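Local coordinates for protein extracellular invertase (Aspergillus kawachii, PDB 5XH8) that probably cleaves sucrose as a family GH32 beta-fructofuranosidase and transfers the fructosyl unit to other sugars, giving fructooligosaccharides such as 1-kestose, at residues A[237-242]-A[395-400]; A[224-229]-A[268-273]; A[29-34]-A[548-553]. One frame throughout, in Å; residues are numbered along the deposited sequence.

Contact 1: A[237-242]-A[395-400]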
loop_
_atom_site.group_PDB
_atom_site.type_symbol
_atom_site.label_atom_id
_atom_site.label_comp_id
_atom_site.label_asym_id
_atom_site.label_seq_id
_atom_site.Cartn_x
_atom_site.Cartn_y
_atom_site.Cartn_z
ATOM N N GLY A 237 39.353 0.123 -0.554
ATOM C CA GLY A 237 38.755 1.225 -1.317
ATOM C C GLY A 237 39.463 1.535 -2.616
ATOM O O GLY A 237 39.127 2.509 -3.274
ATOM N N THR A 238 40.429 0.700 -3.003
ATOM C CA THR A 238 41.249 0.975 -4.176
ATOM C C THR A 238 40.545 0.566 -5.448
ATOM O O THR A 238 40.526 1.325 -6.401
ATOM C CB THR A 238 42.609 0.226 -4.106
ATOM O OG1 THR A 238 43.261 0.541 -2.877
ATOM C CG2 THR A 238 43.516 0.611 -5.249
ATOM N N TRP A 239 40.005 -0.647 -5.478
ATOM C CA TRP A 239 39.595 -1.284 -6.736
ATOM C C TRP A 239 38.082 -1.241 -7.072
ATOM O O TRP A 239 37.703 -1.465 -8.218
ATOM C CB TRP A 239 40.093 -2.740 -6.749
ATOM C CG TRP A 239 41.611 -2.827 -6.649
ATOM C CD1 TRP A 239 42.352 -3.114 -5.527
ATOM C CD2 TRP A 239 42.563 -2.581 -7.705
ATOM N NE1 TRP A 239 43.703 -3.076 -5.829
ATOM C CE2 TRP A 239 43.860 -2.751 -7.150
ATOM C CE3 TRP A 239 42.445 -2.232 -9.059
ATOM C CZ2 TRP A 239 45.024 -2.583 -7.905
ATOM C CZ3 TRP A 239 43.611 -2.071 -9.813
ATOM C CH2 TRP A 239 44.880 -2.243 -9.230
ATOM N N ALA A 240 37.237 -0.996 -6.081
ATOM C CA ALA A 240 35.782 -1.122 -6.262
ATOM C C ALA A 240 34.995 -0.124 -5.438
ATOM O O ALA A 240 33.947 -0.447 -4.867
ATOM C CB ALA A 240 35.356 -2.544 -5.963
ATOM N N GLY A 241 35.510 1.107 -5.399
ATOM C CA GLY A 241 34.839 2.219 -4.759
ATOM C C GLY A 241 34.495 1.891 -3.333
ATOM O O GLY A 241 35.317 1.304 -2.621
ATOM N N ARG A 242 33.282 2.269 -2.927
ATOM C CA ARG A 242 32.743 1.909 -1.624
ATOM C C ARG A 242 31.334 1.327 -1.761
ATOM O O ARG A 242 30.598 1.612 -2.716
ATOM C CB ARG A 242 32.723 3.107 -0.679
ATOM C CG ARG A 242 34.009 3.934 -0.616
ATOM C CD ARG A 242 34.000 4.866 0.591
ATOM N NE ARG A 242 34.107 4.097 1.840
ATOM C CZ ARG A 242 35.250 3.690 2.422
ATOM N NH1 ARG A 242 36.436 3.971 1.907
ATOM N NH2 ARG A 242 35.203 2.972 3.539
ATOM N N ALA A 395 40.684 -7.087 -4.561
ATOM C CA ALA A 395 40.896 -6.461 -5.851
ATOM C C ALA A 395 39.838 -6.963 -6.828
ATOM O O ALA A 395 38.829 -7.524 -6.406
ATOM C CB ALA A 395 42.310 -6.757 -6.338
ATOM N N SER A 396 40.073 -6.782 -8.125
ATOM C CA SER A 396 39.078 -7.092 -9.174
ATOM C C SER A 396 39.335 -8.357 -9.936
ATOM O O SER A 396 38.822 -8.530 -11.050
ATOM C CB SER A 396 39.010 -5.926 -10.160
ATOM O OG SER A 396 38.909 -4.720 -9.430
ATOM N N TRP A 397 40.107 -9.260 -9.336
ATOM C CA TRP A 397 40.431 -10.530 -9.971
ATOM C C TRP A 397 40.739 -11.569 -8.902
ATOM O O TRP A 397 40.946 -11.224 -7.738
ATOM C CB TRP A 397 41.641 -10.352 -10.891
ATOM C CG TRP A 397 42.835 -9.813 -10.153
ATOM C CD1 TRP A 397 43.800 -10.549 -9.502
ATOM C CD2 TRP A 397 43.180 -8.431 -9.952
ATOM N NE1 TRP A 397 44.722 -9.710 -8.928
ATOM C CE2 TRP A 397 44.376 -8.408 -9.187
ATOM C CE3 TRP A 397 42.626 -7.211 -10.379
ATOM C CZ2 TRP A 397 45.014 -7.212 -8.812
ATOM C CZ3 TRP A 397 43.244 -6.018 -9.986
ATOM C CH2 TRP A 397 44.436 -6.030 -9.212
ATOM N N GLN A 398 40.774 -12.833 -9.303
ATOM C CA GLN A 398 41.249 -13.903 -8.420
ATOM C C GLN A 398 41.992 -15.010 -9.173
ATOM O O GLN A 398 41.728 -15.290 -10.367
ATOM C CB GLN A 398 40.095 -14.505 -7.627
ATOM C CG GLN A 398 39.054 -15.198 -8.483
ATOM C CD GLN A 398 37.770 -15.474 -7.735
ATOM O OE1 GLN A 398 37.724 -15.420 -6.506
ATOM N NE2 GLN A 398 36.713 -15.784 -8.480
ATOM N N VAL A 399 42.900 -15.650 -8.438
ATOM C CA VAL A 399 43.691 -16.755 -8.961
ATOM C C VAL A 399 42.786 -17.971 -9.029
ATOM O O VAL A 399 42.196 -18.326 -8.034
ATOM C CB VAL A 399 44.906 -17.045 -8.039
ATOM C CG1 VAL A 399 45.631 -18.322 -8.465
ATOM C CG2 VAL A 399 45.865 -15.846 -8.006
ATOM N N VAL A 400 42.657 -18.584 -10.196
ATOM C CA VAL A 400 41.874 -19.833 -10.347
ATOM C C VAL A 400 42.706 -21.093 -10.690
ATOM O O VAL A 400 42.154 -22.201 -10.719
ATOM C CB VAL A 400 40.744 -19.699 -11.390
ATOM C CG1 VAL A 400 39.798 -18.566 -10.995
ATOM C CG2 VAL A 400 41.288 -19.516 -12.803
HETATM O O HOH W 1 39.022 -2.341 -10.572
#

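Contact 2: A[224-229]-A[268-273]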
loop_
_atom_site.group_PDB
_atom_site.type_symbol
_atom_site.label_atom_id
_atom_site.label_comp_id
_atom_site.label_asym_id
_atom_site.label_seq_id
_atom_site.Cartn_x
_atom_site.Cartn_y
_atom_site.Cartn_z
ATOM N N GLN A 224 17.897 -10.405 3.530
ATOM C CA GLN A 224 18.944 -9.602 2.928
ATOM C C GLN A 224 20.078 -10.489 2.439
ATOM O O GLN A 224 21.089 -10.635 3.126
ATOM C CB GLN A 224 19.494 -8.607 3.932
ATOM C CG GLN A 224 18.462 -7.583 4.346
ATOM C CD GLN A 224 18.900 -6.814 5.540
ATOM O OE1 GLN A 224 18.381 -7.025 6.645
ATOM N NE2 GLN A 224 19.846 -5.908 5.346
ATOM N N TRP A 225 19.922 -11.063 1.252
ATOM C CA TRP A 225 20.881 -12.052 0.777
ATOM C C TRP A 225 22.295 -11.456 0.628
ATOM O O TRP A 225 23.261 -12.188 0.677
ATOM C CB TRP A 225 20.374 -12.761 -0.496
ATOM C CG TRP A 225 20.757 -12.129 -1.778
ATOM C CD1 TRP A 225 20.651 -10.802 -2.116
ATOM C CD2 TRP A 225 21.317 -12.781 -2.906
ATOM N NE1 TRP A 225 21.133 -10.587 -3.384
ATOM C CE2 TRP A 225 21.542 -11.786 -3.901
ATOM C CE3 TRP A 225 21.675 -14.107 -3.182
ATOM C CZ2 TRP A 225 22.104 -12.088 -5.151
ATOM C CZ3 TRP A 225 22.214 -14.406 -4.436
ATOM C CH2 TRP A 225 22.427 -13.399 -5.402
ATOM N N TRP A 226 22.399 -10.137 0.433
ATOM C CA TRP A 226 23.672 -9.437 0.460
ATOM C C TRP A 226 23.466 -8.107 1.161
ATOM O O TRP A 226 22.547 -7.338 0.811
ATOM C CB TRP A 226 24.222 -9.216 -0.968
ATOM C CG TRP A 226 25.546 -8.489 -1.009
ATOM C CD1 TRP A 226 26.586 -8.610 -0.108
ATOM C CD2 TRP A 226 25.997 -7.569 -2.010
ATOM N NE1 TRP A 226 27.622 -7.789 -0.467
ATOM C CE2 TRP A 226 27.301 -7.144 -1.631
ATOM C CE3 TRP A 226 25.430 -7.055 -3.185
ATOM C CZ2 TRP A 226 28.042 -6.223 -2.380
ATOM C CZ3 TRP A 226 26.158 -6.122 -3.928
ATOM C CH2 TRP A 226 27.464 -5.725 -3.522
ATOM N N HIS A 227 24.287 -7.846 2.173
ATOM C CA HIS A 227 24.273 -6.578 2.862
ATOM C C HIS A 227 25.676 -6.279 3.376
ATOM O O HIS A 227 26.458 -7.182 3.580
ATOM C CB HIS A 227 23.239 -6.604 4.004
ATOM C CG HIS A 227 23.553 -7.608 5.070
ATOM N ND1 HIS A 227 24.289 -7.294 6.193
ATOM C CD2 HIS A 227 23.277 -8.932 5.157
ATOM C CE1 HIS A 227 24.432 -8.375 6.938
ATOM N NE2 HIS A 227 23.837 -9.384 6.327
ATOM N N GLU A 228 25.995 -5.003 3.545
ATOM C CA GLU A 228 27.310 -4.576 4.001
ATOM C C GLU A 228 27.116 -3.453 4.993
ATOM O O GLU A 228 26.107 -2.737 4.925
ATOM C CB GLU A 228 28.151 -4.061 2.834
ATOM C CG GLU A 228 28.432 -5.072 1.745
ATOM C CD GLU A 228 29.419 -6.154 2.153
ATOM O OE1 GLU A 228 30.039 -6.046 3.226
ATOM O OE2 GLU A 228 29.550 -7.122 1.381
ATOM N N PRO A 229 28.073 -3.281 5.930
ATOM C CA PRO A 229 28.001 -2.165 6.871
ATOM C C PRO A 229 28.078 -0.814 6.176
ATOM O O PRO A 229 28.771 -0.680 5.157
ATOM C CB PRO A 229 29.262 -2.346 7.755
ATOM C CG PRO A 229 29.625 -3.772 7.610
ATOM C CD PRO A 229 29.228 -4.158 6.207
ATOM N N THR A 268 26.614 -9.613 -9.604
ATOM C CA THR A 268 25.625 -8.537 -9.527
ATOM C C THR A 268 26.279 -7.238 -9.995
ATOM O O THR A 268 27.497 -7.063 -9.811
ATOM C CB THR A 268 25.044 -8.384 -8.099
ATOM O OG1 THR A 268 24.070 -7.322 -8.057
ATOM C CG2 THR A 268 26.149 -8.122 -7.065
ATOM N N THR A 269 25.503 -6.364 -10.634
ATOM C CA THR A 269 25.910 -4.953 -10.808
ATOM C C THR A 269 25.027 -4.059 -9.931
ATOM O O THR A 269 23.830 -4.331 -9.765
ATOM C CB THR A 269 25.936 -4.485 -12.274
ATOM O OG1 THR A 269 24.630 -4.548 -12.863
ATOM C CG2 THR A 269 26.891 -5.358 -13.101
ATOM N N ILE A 270 25.637 -3.028 -9.342
ATOM C CA ILE A 270 24.928 -2.104 -8.456
ATOM C C ILE A 270 25.480 -0.726 -8.606
ATOM O O ILE A 270 26.656 -0.568 -8.896
ATOM C CB ILE A 270 25.086 -2.441 -6.959
ATOM C CG1 ILE A 270 26.539 -2.820 -6.626
ATOM C CG2 ILE A 270 24.164 -3.575 -6.588
ATOM C CD1 ILE A 270 26.843 -2.673 -5.164
ATOM N N GLY A 271 24.619 0.263 -8.393
ATOM C CA GLY A 271 25.043 1.619 -8.114
ATOM C C GLY A 271 25.189 1.746 -6.607
ATOM O O GLY A 271 24.377 1.211 -5.853
ATOM N N THR A 272 26.216 2.454 -6.154
ATOM C CA THR A 272 26.309 2.801 -4.737
ATOM C C THR A 272 26.307 4.312 -4.580
ATOM O O THR A 272 26.954 5.028 -5.351
ATOM C CB THR A 272 27.549 2.162 -4.038
ATOM O OG1 THR A 272 28.744 2.877 -4.352
ATOM C CG2 THR A 272 27.698 0.745 -4.437
ATOM N N GLU A 273 25.554 4.779 -3.582
ATOM C CA GLU A 273 25.396 6.193 -3.293
ATOM C C GLU A 273 26.349 6.578 -2.159
ATOM O O GLU A 273 26.151 6.174 -1.006
ATOM C CB GLU A 273 23.954 6.519 -2.899
ATOM C CG GLU A 273 22.929 6.215 -3.979
ATOM C CD GLU A 273 21.615 6.922 -3.714
ATOM O OE1 GLU A 273 21.577 8.169 -3.866
ATOM O OE2 GLU A 273 20.656 6.235 -3.303
#

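Contact 3: A[29-34]-A[548-553]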
loop_
_atom_site.group_PDB
_atom_site.type_symbol
_atom_site.label_atom_id
_atom_site.label_comp_id
_atom_site.label_asym_id
_atom_site.label_seq_id
_atom_site.Cartn_x
_atom_site.Cartn_y
_atom_site.Cartn_z
ATOM N N ARG A 29 25.488 9.706 -32.653
ATOM C CA ARG A 29 24.705 8.983 -33.682
ATOM C C ARG A 29 24.582 7.469 -33.493
ATOM O O ARG A 29 23.692 6.853 -34.096
ATOM C CB ARG A 29 25.276 9.284 -35.073
ATOM C CG ARG A 29 26.641 8.690 -35.362
ATOM C CD ARG A 29 26.974 8.793 -36.857
ATOM N NE ARG A 29 27.060 10.186 -37.317
ATOM C CZ ARG A 29 28.052 10.740 -38.031
ATOM N NH1 ARG A 29 29.119 10.052 -38.473
ATOM N NH2 ARG A 29 27.956 12.030 -38.343
ATOM N N ALA A 30 25.482 6.877 -32.710
ATOM C CA ALA A 30 25.563 5.420 -32.531
ATOM C C ALA A 30 25.177 4.948 -31.106
ATOM O O ALA A 30 25.511 3.821 -30.721
ATOM C CB ALA A 30 26.971 4.943 -32.846
ATOM N N HIS A 31 24.479 5.796 -30.343
ATOM C CA HIS A 31 24.108 5.497 -28.949
ATOM C C HIS A 31 22.587 5.518 -28.746
ATOM O O HIS A 31 21.847 6.175 -29.484
ATOM C CB HIS A 31 24.756 6.515 -28.003
ATOM C CG HIS A 31 26.182 6.216 -27.683
ATOM N ND1 HIS A 31 27.206 6.450 -28.573
ATOM C CD2 HIS A 31 26.759 5.713 -26.572
ATOM C CE1 HIS A 31 28.349 6.091 -28.024
ATOM N NE2 HIS A 31 28.105 5.650 -26.807
ATOM N N VAL A 32 22.137 4.813 -27.710
ATOM C CA VAL A 32 20.717 4.820 -27.321
ATOM C C VAL A 32 20.393 6.054 -26.474
ATOM O O VAL A 32 20.919 6.229 -25.378
ATOM C CB VAL A 32 20.311 3.517 -26.552
ATOM C CG1 VAL A 32 18.895 3.623 -25.966
ATOM C CG2 VAL A 32 20.412 2.341 -27.476
ATOM N N LEU A 33 19.513 6.895 -27.009
ATOM C CA LEU A 33 18.974 8.018 -26.293
ATOM C C LEU A 33 17.634 8.379 -26.954
ATOM O O LEU A 33 17.415 8.036 -28.105
ATOM C CB LEU A 33 19.982 9.194 -26.287
ATOM C CG LEU A 33 20.154 10.100 -27.502
ATOM C CD1 LEU A 33 21.133 11.223 -27.158
ATOM C CD2 LEU A 33 20.618 9.342 -28.752
ATOM N N PRO A 34 16.741 9.076 -26.239
ATOM C CA PRO A 34 15.426 9.383 -26.823
ATOM C C PRO A 34 15.518 10.361 -28.004
ATOM O O PRO A 34 16.591 10.944 -28.245
ATOM C CB PRO A 34 14.651 10.007 -25.648
ATOM C CG PRO A 34 15.711 10.478 -24.702
ATOM C CD PRO A 34 16.862 9.554 -24.863
ATOM N N ASN A 548 30.742 11.926 -31.177
ATOM C CA ASN A 548 30.559 13.363 -31.001
ATOM C C ASN A 548 31.081 13.839 -29.639
ATOM O O ASN A 548 32.260 14.184 -29.545
ATOM C CB ASN A 548 29.121 13.795 -31.326
ATOM C CG ASN A 548 29.054 15.191 -31.944
ATOM O OD1 ASN A 548 30.063 15.884 -32.043
ATOM N ND2 ASN A 548 27.872 15.597 -32.356
ATOM N N SER A 549 30.244 13.885 -28.601
ATOM C CA SER A 549 30.683 14.223 -27.248
ATOM C C SER A 549 30.768 13.025 -26.307
ATOM O O SER A 549 31.206 13.181 -25.175
ATOM C CB SER A 549 29.748 15.261 -26.614
ATOM O OG SER A 549 28.437 14.758 -26.413
ATOM N N VAL A 550 30.346 11.841 -26.738
ATOM C CA VAL A 550 30.410 10.675 -25.872
ATOM C C VAL A 550 31.730 9.957 -26.093
ATOM O O VAL A 550 31.961 9.448 -27.167
ATOM C CB VAL A 550 29.244 9.700 -26.148
ATOM C CG1 VAL A 550 29.317 8.521 -25.189
ATOM C CG2 VAL A 550 27.922 10.418 -26.023
ATOM N N LEU A 551 32.580 9.907 -25.066
ATOM C CA LEU A 551 33.812 9.143 -25.099
ATOM C C LEU A 551 33.676 7.884 -24.242
ATOM O O LEU A 551 33.361 7.969 -23.059
ATOM C CB LEU A 551 35.004 9.982 -24.573
ATOM C CG LEU A 551 36.332 9.215 -24.364
ATOM C CD1 LEU A 551 36.881 8.596 -25.647
ATOM C CD2 LEU A 551 37.355 10.145 -23.739
ATOM N N GLU A 552 33.953 6.736 -24.842
ATOM C CA GLU A 552 34.091 5.484 -24.120
ATOM C C GLU A 552 35.502 4.923 -24.342
ATOM O O GLU A 552 35.944 4.733 -25.480
ATOM C CB GLU A 552 33.024 4.484 -24.559
ATOM C CG GLU A 552 31.599 4.978 -24.267
ATOM C CD GLU A 552 30.513 3.931 -24.491
ATOM O OE1 GLU A 552 30.748 2.742 -24.193
ATOM O OE2 GLU A 552 29.396 4.296 -24.926
ATOM N N VAL A 553 36.188 4.668 -23.234
ATOM C CA VAL A 553 37.527 4.114 -23.227
ATOM C C VAL A 553 37.462 2.679 -22.694
ATOM O O VAL A 553 37.084 2.469 -21.546
ATOM C CB VAL A 553 38.443 4.957 -22.320
ATOM C CG1 VAL A 553 39.870 4.391 -22.330
ATOM C CG2 VAL A 553 38.421 6.418 -22.765
#

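Contact 1: A[237-242]-A[395-400]
The hydroxyl oxygen of S396, which lies beside CB of W239, is gripped from two directions: a water donates to OG at 2.6 Å, and OG is hydrogen-bonded to the carbonyl oxygen of A309. The same water also donates to the carbonyl oxygen of W239, 2.8 Å from that O atom, and so bridges the two segments of this GH32 beta-propeller enzyme. Residues 237-242 belong to the loop between strands 219-227 and 247-248, whereas 395-400 lead into strand 398-403, which pairs antiparallel with 408-418. W239 contributes nearly half of the buried surface. Its CB bond points toward the other segment, and with CG anti to the carbonyl carbon (chi1 -60°) the indole presents one face to two partners. CB of A395 sits over the five-membered ring, 3.9 Å from its centroid and only 18° off the normal, a CH-pi contact. Over the six-membered ring comes the edge of W397, in a T-shaped pair with centroids 4.9 Å apart and planes at 77°. The methyl of A395 also rests against a face of the W397 ring, so that it touches both indoles, offset toward the rim of each. Both indole nitrogens are hydrogen-bonded outside the two segments, NE1 of W239 to a carboxylate oxygen of E392 and NE1 of W397 to the carbonyl oxygen of A390, which helps to set how each ring is turned. In the T-shaped pair the nearest carbons are CH2 of W397 and CZ2 of W239, 3.7 Å apart.

Contact 2: A[224-229]-A[268-273]
The backbones of W226 and T268 stay 10.2 Å apart between CA atoms, the first where the chain turns a corner at 225 and 226, the second in the regular strand 265-274, so only side chains bridge the gap. CG of W226 lies anti to the backbone N (chi1 180°), which carries the indole across, benzene end foremost. There CH2 meets the CD1 tip of I270 at 3.5 Å, the two side chains coming from opposite directions, while CZ3 touches CG2 of T268 at 3.7 Å. Both aliphatic groups approach the ring at a slant. At the other end of the indole, NE1 donates to OE2 of E228 at 2.8 Å with an angle of 157°. The acceptor lies near the indole plane and is met on its anti side, a bond that helps to set the rotation of the ring. T268 turns its methyl to the tryptophan; its hydroxyl is hydrogen-bonded to N251 O and Q206 NE2. The contact thus joins the corner in strand 219-227, an edge strand of one four-stranded propeller sheet, to strand 265-274 of the next; W243 and F304 meet W226 edge-to-face, and V292 and P306 also pack on it.

Contact 3: A[29-34]-A[548-553]
The imidazole of H31 and the carboxylate of E552 reach for each other from opposite directions, their planes turned 64° apart. NE2 of H31 donates to OE2 of E552 at 2.7 Å, with an N-H...O angle of 155°. The oxygen lies close to the plane of the imidazole, at its edge, but the N-H arrives on the anti side of the carboxylate and 25° out of that group's own plane. An extended chain beyond CG carries the acid from strand 550-555 out to the ring. Two residues earlier, V550 projects from the same side of the strand; its CB lies over one face of the imidazole, offset toward the rim, and CG1 comes within 3.5 Å of NE2. Bond and packing join the loop before strand 37-47 to strand 550-555 of the C-terminal beta-sandwich, next to strand 366-385 of the propeller. OE2 of E552 also accepts from the backbone N of L372, OE1 forms a salt bridge with R374, and ND1 of H31 is hydrogen-bonded to OD2 of D547. With a carboxylate at each ring nitrogen, H31 may be doubly protonated, which would probably make this buried bond charge-assisted, while R374 would help to keep E552 ionised.

Contacts 1 and 2 are neighbours, their centres about 15 Å apart, and they touch where R242 O of contact 1 lies 2.8 Å from T272 OG1 of contact 2, a probable hydrogen bond. Their segments alternate along the chain. Contact 3 lies on the opposite side of the chain's centre, about 28 Å from each of the others between centres, and closes the loop within which both are nested. A glycerol lies about 8 Å from the side chain of A395, and a glycerol about 9 Å from that of W226. The sodium ion, held by H287, G315, F316 and S318, is about 11 Å from the side chain of I270 and about 13 Å from that of E552.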